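Local coordinates for protein formylmethanofuran--tetrahydromethanopterin formyltransferase (Methanosarcina barkeri, PDB 1M5S) that catalyses the reversible transfer of a formyl group from formylmethanofuran to tetrahydromethanopterin, a step on the path from carbon dioxide to methane, at residues S172-T175 / A176-A179; T219-E222 / R223-P226; A179-A182 / A183-I187; A260-A263 / G264-A268; G205-S208 / G209-Y213. All blocks are in the same frame, centred on the assembly; numbering follows the deposited sequence.

Interaction 1. Residues S172-T175 / A176-A179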
loop_
_atom_site.group_PDB
_atom_site.type_symbol
_atom_site.label_atom_id
_atom_site.label_comp_id
_atom_site.label_asym_id
_atom_site.label_seq_id
_atom_site.Cartn_x
_atom_site.Cartn_y
_atom_site.Cartn_z
ATOM N N SER A 172 9.226 11.457 -21.853
ATOM C CA SER A 172 8.375 12.227 -20.956
ATOM C C SER A 172 8.820 11.967 -19.520
ATOM O O SER A 172 9.506 10.979 -19.248
ATOM C CB SER A 172 6.904 11.809 -21.133
ATOM O OG SER A 172 6.671 10.496 -20.634
ATOM N N GLN A 173 8.407 12.845 -18.609
ATOM C CA GLN A 173 8.697 12.676 -17.195
ATOM C C GLN A 173 8.202 11.341 -16.672
ATOM O O GLN A 173 8.932 10.636 -15.975
ATOM C CB GLN A 173 8.059 13.799 -16.382
ATOM C CG GLN A 173 8.555 13.871 -14.953
ATOM C CD GLN A 173 8.117 15.138 -14.255
ATOM O OE1 GLN A 173 6.927 15.366 -14.036
ATOM N NE2 GLN A 173 9.085 15.964 -13.882
ATOM N N MET A 174 6.959 10.997 -16.996
ATOM C CA MET A 174 6.355 9.787 -16.435
ATOM C C MET A 174 6.899 8.502 -17.048
ATOM O O MET A 174 6.933 7.474 -16.385
ATOM C CB MET A 174 4.832 9.834 -16.564
ATOM C CG MET A 174 4.180 10.932 -15.724
ATOM S SD MET A 174 4.948 11.201 -14.089
ATOM C CE MET A 174 4.736 9.593 -13.303
ATOM N N THR A 175 7.416 8.588 -18.272
ATOM C CA THR A 175 8.126 7.464 -18.882
ATOM C C THR A 175 9.403 7.143 -18.115
ATOM O O THR A 175 9.653 5.987 -17.753
ATOM C CB THR A 175 8.512 7.760 -20.344
ATOM O OG1 THR A 175 7.332 7.806 -21.152
ATOM C CG2 THR A 175 9.444 6.685 -20.883
ATOM N N ALA A 176 10.208 8.177 -17.873
ATOM C CA ALA A 176 11.472 8.008 -17.169
ATOM C C ALA A 176 11.229 7.591 -15.715
ATOM O O ALA A 176 11.915 6.709 -15.198
ATOM C CB ALA A 176 12.290 9.300 -17.231
ATOM N N LEU A 177 10.211 8.174 -15.083
ATOM C CA LEU A 177 9.901 7.845 -13.695
ATOM C C LEU A 177 9.412 6.406 -13.538
ATOM O O LEU A 177 9.781 5.723 -12.587
ATOM C CB LEU A 177 8.853 8.807 -13.131
ATOM C CG LEU A 177 8.504 8.617 -11.647
ATOM C CD1 LEU A 177 9.783 8.486 -10.811
ATOM C CD2 LEU A 177 7.668 9.787 -11.170
ATOM N N THR A 178 8.557 5.960 -14.456
ATOM C CA THR A 178 8.013 4.603 -14.400
ATOM C C THR A 178 9.132 3.585 -14.591
ATOM O O THR A 178 9.176 2.560 -13.907
ATOM C CB THR A 178 6.938 4.395 -15.477
ATOM O OG1 THR A 178 5.876 5.331 -15.256
ATOM C CG2 THR A 178 6.378 2.979 -15.424
ATOM N N ALA A 179 10.083 3.935 -15.455
ATOM C CA ALA A 179 11.267 3.118 -15.681
ATOM C C ALA A 179 12.120 3.032 -14.411
ATOM O O ALA A 179 12.518 1.940 -14.003
ATOM C CB ALA A 179 12.078 3.693 -16.846
#
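Thr-178 returns both of its donors to one acceptor a turn back, the carbonyl oxygen of Met-174. The hydroxyl OG1 of Thr-178 lies 2.6 Å from Met-174 O and its amide N 2.9 Å from the same oxygen, and the two come from opposite faces of the carbonyl plane. A chi1 of -60° sets OG1 beside the backbone N, so that the short hydroxyl bond can run alongside the ordinary helical one. This is the tight side of the contact: next to it the methyl CB of Ala-179 sits 3.5 Å from Thr-175 O. On the neighbouring flank Met-174 and Leu-177 run alongside each other in the same direction, and the bends at chi2 and chi3 of Met-174 bring CE to 3.6 Å from CD2 of Leu-177. A valine in place of Thr-178 keeps the bulk but would probably leave Met-174 O with the amide as its one donor here and a methyl pressed against it. Gln-173 behaves differently: partly exposed, it touches none of the next turn with its side chain, and its NE2 is held by the carbonyl oxygen of Glu-146 of the third subunit. At the start of the helix Ser-172 OG lies 2.8 Å from Thr-175 OG1; that threonine hydroxyl is bonded to Asp-171, while the serine hydroxyl meets Ser-172 of the second subunit. Serine at the N-cap, followed by a first turn buried among subunits, is the pattern of a helix start built into an oligomer interface, here that of a homotetramer.

Interaction 2. Residues T219-E222 / R223-P226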
loop_
_atom_site.group_PDB
_atom_site.type_symbol
_atom_site.label_atom_id
_atom_site.label_comp_id
_atom_site.label_asym_id
_atom_site.label_seq_id
_atom_site.Cartn_x
_atom_site.Cartn_y
_atom_site.Cartn_z
ATOM N N THR A 219 26.149 21.496 -7.183
ATOM C CA THR A 219 24.959 22.110 -7.765
ATOM C C THR A 219 24.345 21.204 -8.832
ATOM O O THR A 219 24.938 20.198 -9.229
ATOM C CB THR A 219 25.275 23.474 -8.419
ATOM O OG1 THR A 219 26.226 23.291 -9.471
ATOM C CG2 THR A 219 25.830 24.450 -7.402
ATOM N N ALA A 220 23.171 21.588 -9.320
ATOM C CA ALA A 220 22.547 20.880 -10.432
ATOM C C ALA A 220 23.464 20.938 -11.650
ATOM O O ALA A 220 24.010 21.997 -11.976
ATOM C CB ALA A 220 21.192 21.503 -10.760
ATOM N N ASN A 221 23.727 19.775 -12.235
ATOM C CA ASN A 221 24.430 19.687 -13.510
ATOM C C ASN A 221 23.512 20.115 -14.665
ATOM O O ASN A 221 22.694 19.332 -15.153
ATOM C CB ASN A 221 24.919 18.257 -13.718
ATOM C CG ASN A 221 25.855 18.124 -14.898
ATOM O OD1 ASN A 221 26.634 17.174 -14.975
ATOM N ND2 ASN A 221 25.748 19.041 -15.850
ATOM N N GLU A 222 23.692 21.348 -15.132
ATOM C CA GLU A 222 22.819 21.936 -16.148
ATOM C C GLU A 222 22.844 21.180 -17.481
ATOM O O GLU A 222 21.977 21.386 -18.330
ATOM C CB GLU A 222 23.191 23.411 -16.376
ATOM C CG GLU A 222 24.573 23.640 -17.006
ATOM C CD GLU A 222 25.724 23.438 -16.032
ATOM O OE1 GLU A 222 25.505 23.572 -14.808
ATOM O OE2 GLU A 222 26.852 23.149 -16.490
ATOM N N ARG A 223 23.821 20.289 -17.644
ATOM C CA ARG A 223 23.970 19.515 -18.875
ATOM C C ARG A 223 22.957 18.384 -18.972
ATOM O O ARG A 223 22.817 17.771 -20.030
ATOM C CB ARG A 223 25.379 18.923 -18.982
ATOM C CG ARG A 223 26.504 19.944 -18.976
ATOM C CD ARG A 223 27.857 19.262 -19.142
ATOM N NE ARG A 223 28.205 19.073 -20.550
ATOM C CZ ARG A 223 28.695 17.948 -21.068
ATOM N NH1 ARG A 223 28.998 17.893 -22.359
ATOM N NH2 ARG A 223 28.862 16.872 -20.305
ATOM N N PHE A 224 22.330 18.046 -17.846
ATOM C CA PHE A 224 21.308 16.999 -17.813
ATOM C C PHE A 224 19.954 17.536 -17.369
ATOM O O PHE A 224 19.100 16.774 -16.925
ATOM C CB PHE A 224 21.729 15.862 -16.879
ATOM C CG PHE A 224 22.906 15.076 -17.369
ATOM C CD1 PHE A 224 24.190 15.383 -16.936
ATOM C CD2 PHE A 224 22.726 13.988 -18.209
ATOM C CE1 PHE A 224 25.277 14.613 -17.328
ATOM C CE2 PHE A 224 23.804 13.209 -18.608
ATOM C CZ PHE A 224 25.082 13.523 -18.165
ATOM N N CYS A 225 19.771 18.847 -17.491
ATOM C CA CYS A 225 18.498 19.490 -17.180
ATOM C C CYS A 225 17.691 19.766 -18.452
ATOM O O CYS A 225 17.977 20.718 -19.181
ATOM C CB CYS A 225 18.738 20.803 -16.426
ATOM S SG CYS A 225 19.561 20.603 -14.836
ATOM N N PRO A 226 16.649 18.953 -18.714
ATOM C CA PRO A 226 15.896 19.018 -19.971
ATOM C C PRO A 226 15.146 20.332 -20.188
ATOM O O PRO A 226 15.061 20.819 -21.315
ATOM C CB PRO A 226 14.940 17.821 -19.876
ATOM C CG PRO A 226 15.624 16.886 -18.957
ATOM C CD PRO A 226 16.242 17.781 -17.922
HETATM O O HOH W 1 20.608 20.738 -20.563
#
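Asn-221 and Phe-224 meet twice, through backbone and through side chains. The amide N of Phe-224 points almost straight at Asn-221 O (3.0 Å, 169° at the hydrogen), approaching from above the carbonyl plane. Meanwhile the Asn-221 amide stands at the rim of the phenyl ring: CG is 3.8 Å from CD1 of Phe-224, in the plane of the ring, and the two flat groups are 88° apart. With chi1 at -170° the same amide also reaches the aliphatic stem of Arg-223. Replacing Asn-221 by a glycine would probably open a gap between that stem and the ring edge, leaving both freer to turn. One residue on, Cys-225 N makes a weak bond to Glu-222 O, 3.5 Å long. A water bridges the same two residues, donating to Glu-222 O at 2.7 Å and to Cys-225 O at 3.0 Å. Further out, Phe-167 meets the Phe-224 ring edge-to-face and Met-145 of the third subunit packs on it, whereas the carboxylate of Glu-222 is tied by a salt bridge to Lys-207. The backbone angles at Glu-222 and Arg-223 and the bond from Phe-224 N back to Asn-221 O are those of a type I beta turn.

Interaction 3. Residues A179-A182 / A183-I187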
loop_
_atom_site.group_PDB
_atom_site.type_symbol
_atom_site.label_atom_id
_atom_site.label_comp_id
_atom_site.label_asym_id
_atom_site.label_seq_id
_atom_site.Cartn_x
_atom_site.Cartn_y
_atom_site.Cartn_z
ATOM N N ALA A 179 10.083 3.935 -15.455
ATOM C CA ALA A 179 11.267 3.118 -15.681
ATOM C C ALA A 179 12.120 3.032 -14.411
ATOM O O ALA A 179 12.518 1.940 -14.003
ATOM C CB ALA A 179 12.078 3.693 -16.846
ATOM N N ALA A 180 12.254 4.160 -13.717
ATOM C CA ALA A 180 12.975 4.221 -12.449
ATOM C C ALA A 180 12.254 3.408 -11.382
ATOM O O ALA A 180 12.869 2.624 -10.656
ATOM C CB ALA A 180 13.115 5.665 -11.998
ATOM N N GLU A 181 10.933 3.536 -11.350
ATOM C CA GLU A 181 10.111 2.804 -10.387
ATOM C C GLU A 181 10.276 1.296 -10.562
ATOM O O GLU A 181 10.487 0.577 -9.581
ATOM C CB GLU A 181 8.640 3.196 -10.552
ATOM C CG GLU A 181 7.690 2.477 -9.619
ATOM C CD GLU A 181 6.241 2.860 -9.838
ATOM O OE1 GLU A 181 5.977 3.909 -10.471
ATOM O OE2 GLU A 181 5.363 2.122 -9.341
ATOM N N ALA A 182 10.219 0.833 -11.811
ATOM C CA ALA A 182 10.400 -0.585 -12.126
ATOM C C ALA A 182 11.797 -1.055 -11.729
ATOM O O ALA A 182 11.947 -2.127 -11.141
ATOM C CB ALA A 182 10.174 -0.832 -13.604
ATOM N N ALA A 183 12.808 -0.230 -12.007
ATOM C CA ALA A 183 14.188 -0.541 -11.618
ATOM C C ALA A 183 14.365 -0.639 -10.096
ATOM O O ALA A 183 14.975 -1.588 -9.595
ATOM C CB ALA A 183 15.140 0.500 -12.196
ATOM N N VAL A 184 13.772 0.303 -9.364
ATOM C CA VAL A 184 13.845 0.301 -7.905
ATOM C C VAL A 184 13.137 -0.904 -7.270
ATOM O O VAL A 184 13.654 -1.500 -6.320
ATOM C CB VAL A 184 13.276 1.616 -7.338
ATOM C CG1 VAL A 184 13.061 1.515 -5.825
ATOM C CG2 VAL A 184 14.236 2.742 -7.654
ATOM N N ASP A 185 11.984 -1.290 -7.818
ATOM C CA ASP A 185 11.263 -2.468 -7.339
ATOM C C ASP A 185 12.097 -3.722 -7.568
ATOM O O ASP A 185 12.061 -4.654 -6.769
ATOM C CB ASP A 185 9.921 -2.621 -8.066
ATOM C CG ASP A 185 8.868 -1.636 -7.580
ATOM O OD1 ASP A 185 8.954 -1.147 -6.433
ATOM O OD2 ASP A 185 7.922 -1.367 -8.343
ATOM N N THR A 186 12.809 -3.755 -8.691
ATOM C CA THR A 186 13.654 -4.895 -9.039
ATOM C C THR A 186 14.855 -4.986 -8.101
ATOM O O THR A 186 15.169 -6.052 -7.579
ATOM C CB THR A 186 14.168 -4.774 -10.478
ATOM O OG1 THR A 186 13.062 -4.505 -11.343
ATOM C CG2 THR A 186 14.839 -6.060 -10.920
ATOM N N ILE A 187 15.493 -3.846 -7.863
ATOM C CA ILE A 187 16.649 -3.783 -6.983
ATOM C C ILE A 187 16.280 -4.132 -5.537
ATOM O O ILE A 187 17.060 -4.781 -4.846
ATOM C CB ILE A 187 17.314 -2.389 -7.059
ATOM C CG1 ILE A 187 17.861 -2.172 -8.476
ATOM C CG2 ILE A 187 18.439 -2.272 -6.033
ATOM C CD1 ILE A 187 18.323 -0.765 -8.754
HETATM O O HOH W 2 5.305 -0.415 -8.455
HETATM O O HOH W 3 9.455 1.531 -7.010
#
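Ala-182 and Thr-186 illustrate a carbonyl that serves two donors of one residue. Ala-182 O accepts from Thr-186 OG1 at 2.6 Å and from Thr-186 N at 3.1 Å, the two arriving from opposite faces of its plane; chi1 of -50° holds the hydroxyl beside its own amide. Ala-180 O takes the amide N of Val-184 at 2.8 Å, nearly in line with the carbonyl bond, and the methyl CG2 of Val-184 leans on the same oxygen. These bonds belong to the C-terminal half of helix 173-187 in an alpha/beta sandwich, where Ala-183 and Ile-187 pack on strand 243-251 and Thr-186 on helix 254-268. The other flank faces neighbouring subunits, and two waters bridge residues there. Glu-181 O has both the amide N of Asp-185, at 3.0 Å, and a water that also donates, weakly, to Asp-185 OD1. The side chains of Glu-181 and Asp-185 run alongside each other, their carboxylate planes 84° apart, and OE2 of the first stands 4.4 Å from OD2 of the second. A further water gives one proton to each, 2.7 Å from Glu-181 OE2 and 2.8 Å from Asp-185 OD2, which is likely to ease the repulsion; Glu-181 also has a long, weak ion pair with Arg-31 of the third subunit.

Interaction 4. Residues A260-A263 / G264-A268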
loop_
_atom_site.group_PDB
_atom_site.type_symbol
_atom_site.label_atom_id
_atom_site.label_comp_id
_atom_site.label_asym_id
_atom_site.label_seq_id
_atom_site.Cartn_x
_atom_site.Cartn_y
_atom_site.Cartn_z
ATOM N N ALA A 260 22.656 -5.218 -9.316
ATOM C CA ALA A 260 21.591 -4.229 -9.164
ATOM C C ALA A 260 21.507 -3.300 -10.372
ATOM O O ALA A 260 20.419 -3.011 -10.857
ATOM C CB ALA A 260 21.802 -3.418 -7.884
ATOM N N MET A 261 22.655 -2.825 -10.846
ATOM C CA MET A 261 22.710 -1.981 -12.039
ATOM C C MET A 261 22.176 -2.718 -13.263
ATOM O O MET A 261 21.356 -2.186 -14.011
ATOM C CB MET A 261 24.147 -1.525 -12.299
ATOM C CG MET A 261 24.688 -0.588 -11.231
ATOM S SD MET A 261 26.402 -0.078 -11.507
ATOM C CE MET A 261 26.224 0.999 -12.894
ATOM N N LYS A 262 22.572 -3.979 -13.406
ATOM C CA LYS A 262 22.143 -4.788 -14.535
ATOM C C LYS A 262 20.628 -5.053 -14.498
ATOM O O LYS A 262 19.931 -4.814 -15.486
ATOM C CB LYS A 262 22.918 -6.109 -14.554
ATOM C CG LYS A 262 22.565 -7.041 -15.706
ATOM C CD LYS A 262 23.392 -8.302 -15.653
ATOM C CE LYS A 262 22.978 -9.274 -16.731
ATOM N NZ LYS A 262 23.869 -10.464 -16.757
ATOM N N ALA A 263 20.129 -5.529 -13.356
ATOM C CA ALA A 263 18.704 -5.829 -13.194
ATOM C C ALA A 263 17.861 -4.567 -13.333
ATOM O O ALA A 263 16.817 -4.567 -14.000
ATOM C CB ALA A 263 18.454 -6.480 -11.838
ATOM N N GLY A 264 18.371 -3.474 -12.772
ATOM C CA GLY A 264 17.669 -2.203 -12.832
ATOM C C GLY A 264 17.569 -1.660 -14.243
ATOM O O GLY A 264 16.521 -1.141 -14.636
ATOM N N ILE A 265 18.656 -1.783 -15.008
ATOM C CA ILE A 265 18.682 -1.321 -16.390
ATOM C C ILE A 265 17.760 -2.181 -17.248
ATOM O O ILE A 265 16.981 -1.657 -18.038
ATOM C CB ILE A 265 20.125 -1.345 -16.968
ATOM C CG1 ILE A 265 20.914 -0.145 -16.435
ATOM C CG2 ILE A 265 20.096 -1.306 -18.502
ATOM C CD1 ILE A 265 22.404 -0.239 -16.656
ATOM N N LYS A 266 17.781 -3.493 -17.016
ATOM C CA LYS A 266 16.975 -4.420 -17.811
ATOM C C LYS A 266 15.476 -4.248 -17.558
ATOM O O LYS A 266 14.658 -4.509 -18.441
ATOM C CB LYS A 266 17.392 -5.867 -17.527
ATOM C CG LYS A 266 18.840 -6.170 -17.898
ATOM C CD LYS A 266 18.942 -7.364 -18.820
ATOM C CE LYS A 266 18.657 -8.661 -18.095
ATOM N NZ LYS A 266 18.701 -9.811 -19.036
ATOM N N ALA A 267 15.127 -3.795 -16.356
ATOM C CA ALA A 267 13.735 -3.489 -16.028
ATOM C C ALA A 267 13.326 -2.122 -16.572
ATOM O O ALA A 267 12.230 -1.966 -17.105
ATOM C CB ALA A 267 13.524 -3.546 -14.517
ATOM N N ALA A 268 14.242 -1.156 -16.508
ATOM C CA ALA A 268 13.994 0.185 -17.035
ATOM C C ALA A 268 13.700 0.216 -18.533
ATOM O O ALA A 268 12.844 0.981 -18.980
ATOM C CB ALA A 268 15.167 1.100 -16.720
#
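Ile-265 lays the longer branch of its side chain over the carbonyl oxygen of Met-261, the very atom that its own amide N bonds at 2.9 Å. Starting at the root, CB of Ile-265 is 3.3 Å from Met-261 O. With chi1 at -77° the next atom, CG1, swings beside the backbone N and comes to 3.2 Å from that oxygen. At the tip CD1 of Ile-265 is still 3.4 Å from Met-261 O, and the side chain as a whole finds its apolar neighbours in Phe-166 of strand 147-170 and in Phe-297. The segment lies in helix 254-268, which packs in the alpha/beta sandwich against helix 173-187 through small residues: Ala-263 and Ala-267 touch Thr-186, and Ala-268 touches Ala-179. At Gly-264 a CB would crowd Ala-260 O within the helix itself, the oxygen that the glycine amide N bonds at 2.8 Å. Away from the buried flank, Lys-262 and Lys-266, one turn apart, come closest at their CG atoms, 4.4 Å from each other, and CG of Lys-266 is 3.0 Å from Lys-262 O. Lys-266 bends at chi2 and chi3, and the two NZ atoms end 5.7 Å apart.

Interaction 5. Residues G205-S208 / G209-Y213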
loop_
_atom_site.group_PDB
_atom_site.type_symbol
_atom_site.label_atom_id
_atom_site.label_comp_id
_atom_site.label_asym_id
_atom_site.label_seq_id
_atom_site.Cartn_x
_atom_site.Cartn_y
_atom_site.Cartn_z
ATOM N N GLY A 205 20.017 15.098 -9.383
ATOM C CA GLY A 205 21.357 15.004 -9.953
ATOM C C GLY A 205 22.241 16.176 -9.550
ATOM O O GLY A 205 21.751 17.186 -9.046
ATOM N N SER A 206 23.541 16.070 -9.788
ATOM C CA SER A 206 24.438 17.169 -9.448
ATOM C C SER A 206 25.807 17.062 -10.112
ATOM O O SER A 206 26.281 15.964 -10.420
ATOM C CB SER A 206 24.608 17.255 -7.925
ATOM O OG SER A 206 25.283 16.108 -7.427
ATOM N N LYS A 207 26.435 18.215 -10.329
ATOM C CA LYS A 207 27.848 18.265 -10.697
ATOM C C LYS A 207 28.713 18.606 -9.480
ATOM O O LYS A 207 28.215 19.138 -8.481
ATOM C CB LYS A 207 28.079 19.292 -11.813
ATOM C CG LYS A 207 27.741 20.721 -11.441
ATOM C CD LYS A 207 28.104 21.668 -12.571
ATOM C CE LYS A 207 27.916 23.120 -12.170
ATOM N NZ LYS A 207 26.485 23.513 -12.133
ATOM N N SER A 208 30.019 18.389 -9.622
ATOM C CA SER A 208 30.982 18.508 -8.527
ATOM C C SER A 208 31.220 19.926 -8.001
ATOM O O SER A 208 31.740 20.093 -6.899
ATOM C CB SER A 208 32.323 17.904 -8.949
ATOM O OG SER A 208 32.859 17.081 -7.929
ATOM N N GLY A 209 30.865 20.942 -8.780
ATOM C CA GLY A 209 31.163 22.299 -8.361
ATOM C C GLY A 209 30.049 23.294 -8.594
ATOM O O GLY A 209 28.880 22.983 -8.381
ATOM N N ALA A 210 30.425 24.512 -8.979
ATOM C CA ALA A 210 29.469 25.563 -9.302
ATOM C C ALA A 210 30.048 26.531 -10.334
ATOM O O ALA A 210 31.204 26.935 -10.239
ATOM C CB ALA A 210 29.084 26.316 -8.046
ATOM N N ASN A 211 29.241 26.890 -11.327
ATOM C CA ASN A 211 29.647 27.860 -12.334
ATOM C C ASN A 211 29.493 29.285 -11.816
ATOM O O ASN A 211 30.129 30.209 -12.325
ATOM C CB ASN A 211 28.817 27.683 -13.610
ATOM C CG ASN A 211 29.038 26.334 -14.272
ATOM O OD1 ASN A 211 30.149 25.802 -14.277
ATOM N ND2 ASN A 211 27.974 25.773 -14.831
ATOM N N LYS A 212 28.685 29.452 -10.774
ATOM C CA LYS A 212 28.311 30.781 -10.303
ATOM C C LYS A 212 28.456 30.893 -8.789
ATOM O O LYS A 212 29.266 31.674 -8.285
ATOM C CB LYS A 212 26.867 31.096 -10.716
ATOM C CG LYS A 212 26.480 32.567 -10.614
ATOM C CD LYS A 212 25.038 32.785 -11.050
ATOM C CE LYS A 212 24.749 34.252 -11.355
ATOM N NZ LYS A 212 24.560 35.085 -10.135
ATOM N N TYR A 213 27.664 30.103 -8.071
ATOM C CA TYR A 213 27.608 30.182 -6.619
ATOM C C TYR A 213 28.676 29.285 -6.021
ATOM O O TYR A 213 28.408 28.140 -5.654
ATOM C CB TYR A 213 26.222 29.767 -6.136
ATOM C CG TYR A 213 25.113 30.552 -6.795
ATOM C CD1 TYR A 213 25.147 31.945 -6.829
ATOM C CD2 TYR A 213 24.037 29.904 -7.397
ATOM C CE1 TYR A 213 24.131 32.677 -7.449
ATOM C CE2 TYR A 213 23.018 30.623 -8.015
ATOM C CZ TYR A 213 23.071 32.008 -8.038
ATOM O OH TYR A 213 22.069 32.724 -8.652
#
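The amide of Asn-211 has the end of the Lys-207 side chain lying over one of its faces: CE of Lys-207 is 3.8 Å from ND2 of Asn-211 and 4.0 Å from its CG. No hydrogen bond passes between them; at the amide's ND2 the partner is Glu-222 OE2, through a weak bond. The second flat group, the ring of Tyr-213, carries CG of its neighbour Lys-212 on one face, 3.9 Å above the plane and displaced toward the rim, while its hydroxyl OH reaches Glu-129 of the third subunit. Lys-207 reaches the asparagine from the crowded position, its CG between the backbone N and the carbonyl carbon (chi1 62°), from where the chain runs extended past Gly-209, CG standing 4.0 Å from Gly-209 O, and turns at chi4 (-75°). That last turn delivers NZ to Thr-219 OG1, Ala-220 O and Glu-222 OE1, and to Asp-126 OD2 of the third subunit, so several acceptors share one ammonium and its charge is probably well balanced. The carboxylate of this same Asp-126 of the third subunit also accepts from the backbone amides of Asn-211, Lys-212 and Tyr-213. A lysine and a run of main-chain N-H groups converging on one foreign carboxylate make this irregular loop, between strands 193-194 and 243-251, a polar subunit-interface site.

Read from the N terminus, the contacts are local and follow in series; none nests inside or crosses another. Interaction 1 opens helix 173-187 and interaction 3 finishes it, the two meeting at Ala-179. Interactions 5 and 2 then come in the long excursion between strands 193-194 and 243-251, where the loop doubles back: 205-213 lies beside 219-226, with Thr-219 OG1 2.7 Å from Lys-207 NZ, and both face the third subunit. Interaction 4, on helix 254-268, brings the chain back to its earlier helix, Ala-183 CB standing 3.2 Å from Gly-264 O. One group thus joins two helices, the other two arms of a loop, with centres of interactions 4 and 5 about 28 Å apart.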